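Local coordinates for Pab-dependent poly(a)-specific ribonuclease subunit PAN2 (Neurospora crassa, PDB 4CZW), which probably shortens mRNA poly(A) tails as the catalytic subunit of the Pan2-Pan3 complex, represented here by its pseudo-ubiquitin-hydrolase and exonuclease domains, at residues Ile444-Phe448 against Gln553-Ile558. Sequence-based numbering, arbitrary orientation.
Sequences IDTEF and QDFRVI
Phe448 presents one face of its ring to Val557, whose two methyls both lie on it, CG2 3.5 Å from CZ and CG1 offset toward the rim, joining strand 441-451 to helix 551-558 of the exonuclease domain. At the ring edge sit Gln553 CG, 3.9 Å from CE2, and Asp554 CA. The Gln553 amide plane is turned 68° from the ring, which His472 also meets. Deeper in, the CD1 methyl of Ile558 lies 3.8 Å from Thr446 CG2, with Ile444 just beyond. Between these apolar patches, Asp554 OD2 receives two donors: Thr446 OG1 at 2.6 Å, arriving on the anti side 18° out of the carboxylate plane, and, weakly, Thr446 N. With chi1 at 65°, OG1 sits between the backbone N and the carbonyl carbon, letting hydroxyl and amide converge on that oxygen. A valine at Thr446 would probably cost OD2 the hydroxyl bond and leave the Asp554 carboxylate freer to turn. Asp445 OD1, beside Asp607, comes within 3.6 Å of Asp554 OD2; such like charges would probably repel without a cation nearby. With Glu447, also on strand 441-451, they fit the two-metal site of DEDD exonucleases, Thr446 probably helping to orient Asp554 from the second shell.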
loop_
_atom_site.group_PDB
_atom_site.type_symbol
_atom_site.label_atom_id
_atom_site.label_comp_id
_atom_site.label_asym_id
_atom_site.label_seq_id
_atom_site.Cartn_x
_atom_site.Cartn_y
_atom_site.Cartn_z
ATOM N N ILE A 444 -9.097 -22.371 7.158
ATOM C CA ILE A 444 -9.332 -21.059 7.750
ATOM C C ILE A 444 -10.779 -20.584 7.587
ATOM O O ILE A 444 -11.403 -20.796 6.546
ATOM C CB ILE A 444 -8.368 -20.004 7.145
ATOM C CG1 ILE A 444 -8.576 -18.633 7.792
ATOM C CG2 ILE A 444 -8.525 -19.929 5.629
ATOM C CD1 ILE A 444 -7.649 -17.561 7.266
ATOM N N ASP A 445 -11.306 -19.959 8.635
ATOM C CA ASP A 445 -12.619 -19.325 8.591
ATOM C C ASP A 445 -12.657 -18.145 9.560
ATOM O O ASP A 445 -11.959 -18.147 10.573
ATOM C CB ASP A 445 -13.724 -20.328 8.930
ATOM C CG ASP A 445 -15.111 -19.736 8.782
ATOM O OD1 ASP A 445 -15.341 -18.994 7.804
ATOM O OD2 ASP A 445 -15.970 -20.003 9.649
ATOM N N THR A 446 -13.465 -17.136 9.245
ATOM C CA THR A 446 -13.532 -15.934 10.072
ATOM C C THR A 446 -14.964 -15.568 10.457
ATOM O O THR A 446 -15.924 -16.127 9.928
ATOM C CB THR A 446 -12.895 -14.723 9.356
ATOM O OG1 THR A 446 -13.661 -14.395 8.191
ATOM C CG2 THR A 446 -11.459 -15.027 8.951
ATOM N N GLU A 447 -15.093 -14.627 11.388
ATOM C CA GLU A 447 -16.396 -14.111 11.798
ATOM C C GLU A 447 -16.432 -12.592 11.650
ATOM O O GLU A 447 -15.438 -11.914 11.914
ATOM C CB GLU A 447 -16.710 -14.513 13.241
ATOM C CG GLU A 447 -16.668 -16.013 13.501
ATOM C CD GLU A 447 -17.758 -16.775 12.766
ATOM O OE1 GLU A 447 -18.755 -16.149 12.348
ATOM O OE2 GLU A 447 -17.617 -18.006 12.610
ATOM N N PHE A 448 -17.576 -12.061 11.230
ATOM C CA PHE A 448 -17.693 -10.633 10.942
ATOM C C PHE A 448 -18.510 -9.884 11.990
ATOM O O PHE A 448 -19.305 -10.475 12.720
ATOM C CB PHE A 448 -18.330 -10.407 9.567
ATOM C CG PHE A 448 -17.528 -10.948 8.415
ATOM C CD1 PHE A 448 -16.202 -11.313 8.575
ATOM C CD2 PHE A 448 -18.106 -11.079 7.163
ATOM C CE1 PHE A 448 -15.472 -11.809 7.510
ATOM C CE2 PHE A 448 -17.380 -11.570 6.094
ATOM C CZ PHE A 448 -16.063 -11.937 6.269
ATOM N N GLN A 553 -14.946 -13.946 0.264
ATOM C CA GLN A 553 -15.559 -12.967 1.151
ATOM C C GLN A 553 -14.685 -12.735 2.378
ATOM O O GLN A 553 -14.566 -11.610 2.866
ATOM C CB GLN A 553 -16.958 -13.423 1.570
ATOM C CG GLN A 553 -17.749 -12.383 2.345
ATOM C CD GLN A 553 -19.157 -12.843 2.669
ATOM O OE1 GLN A 553 -19.514 -13.999 2.438
ATOM N NE2 GLN A 553 -19.967 -11.937 3.205
ATOM N N ASP A 554 -14.073 -13.808 2.871
ATOM C CA ASP A 554 -13.170 -13.722 4.013
ATOM C C ASP A 554 -11.960 -12.858 3.685
ATOM O O ASP A 554 -11.675 -11.887 4.386
ATOM C CB ASP A 554 -12.715 -15.118 4.445
ATOM C CG ASP A 554 -13.858 -15.976 4.953
ATOM O OD1 ASP A 554 -14.538 -16.618 4.125
ATOM O OD2 ASP A 554 -14.071 -16.014 6.183
ATOM N N PHE A 555 -11.262 -13.212 2.610
ATOM C CA PHE A 555 -10.052 -12.506 2.191
ATOM C C PHE A 555 -10.297 -11.020 1.945
ATOM O O PHE A 555 -9.419 -10.191 2.187
ATOM C CB PHE A 555 -9.478 -13.149 0.926
ATOM C CG PHE A 555 -8.916 -14.523 1.147
ATOM C CD1 PHE A 555 -8.431 -14.896 2.389
ATOM C CD2 PHE A 555 -8.871 -15.441 0.111
ATOM C CE1 PHE A 555 -7.911 -16.161 2.594
ATOM C CE2 PHE A 555 -8.352 -16.706 0.309
ATOM C CZ PHE A 555 -7.871 -17.066 1.553
ATOM N N ARG A 556 -11.489 -10.689 1.464
ATOM C CA ARG A 556 -11.846 -9.302 1.195
ATOM C C ARG A 556 -11.918 -8.478 2.477
ATOM O O ARG A 556 -11.408 -7.359 2.537
ATOM C CB ARG A 556 -13.176 -9.230 0.446
ATOM C CG ARG A 556 -13.821 -7.857 0.471
ATOM C CD ARG A 556 -14.916 -7.746 -0.569
ATOM N NE ARG A 556 -14.371 -7.679 -1.921
ATOM C CZ ARG A 556 -14.036 -6.548 -2.533
ATOM N NH1 ARG A 556 -14.192 -5.386 -1.915
ATOM N NH2 ARG A 556 -13.546 -6.579 -3.765
ATOM N N VAL A 557 -12.552 -9.036 3.503
ATOM C CA VAL A 557 -12.689 -8.350 4.782
ATOM C C VAL A 557 -11.380 -8.419 5.568
ATOM O O VAL A 557 -11.030 -7.490 6.296
ATOM C CB VAL A 557 -13.843 -8.943 5.613
ATOM C CG1 VAL A 557 -14.020 -8.177 6.914
ATOM C CG2 VAL A 557 -15.129 -8.917 4.803
ATOM N N ILE A 558 -10.651 -9.520 5.403
ATOM C CA ILE A 558 -9.306 -9.642 5.957
ATOM C C ILE A 558 -8.390 -8.620 5.281
ATOM O O ILE A 558 -7.403 -8.166 5.867
ATOM C CB ILE A 558 -8.746 -11.079 5.776
ATOM C CG1 ILE A 558 -9.538 -12.074 6.626
ATOM C CG2 ILE A 558 -7.274 -11.159 6.152
ATOM C CD1 ILE A 558 -9.081 -13.508 6.469
#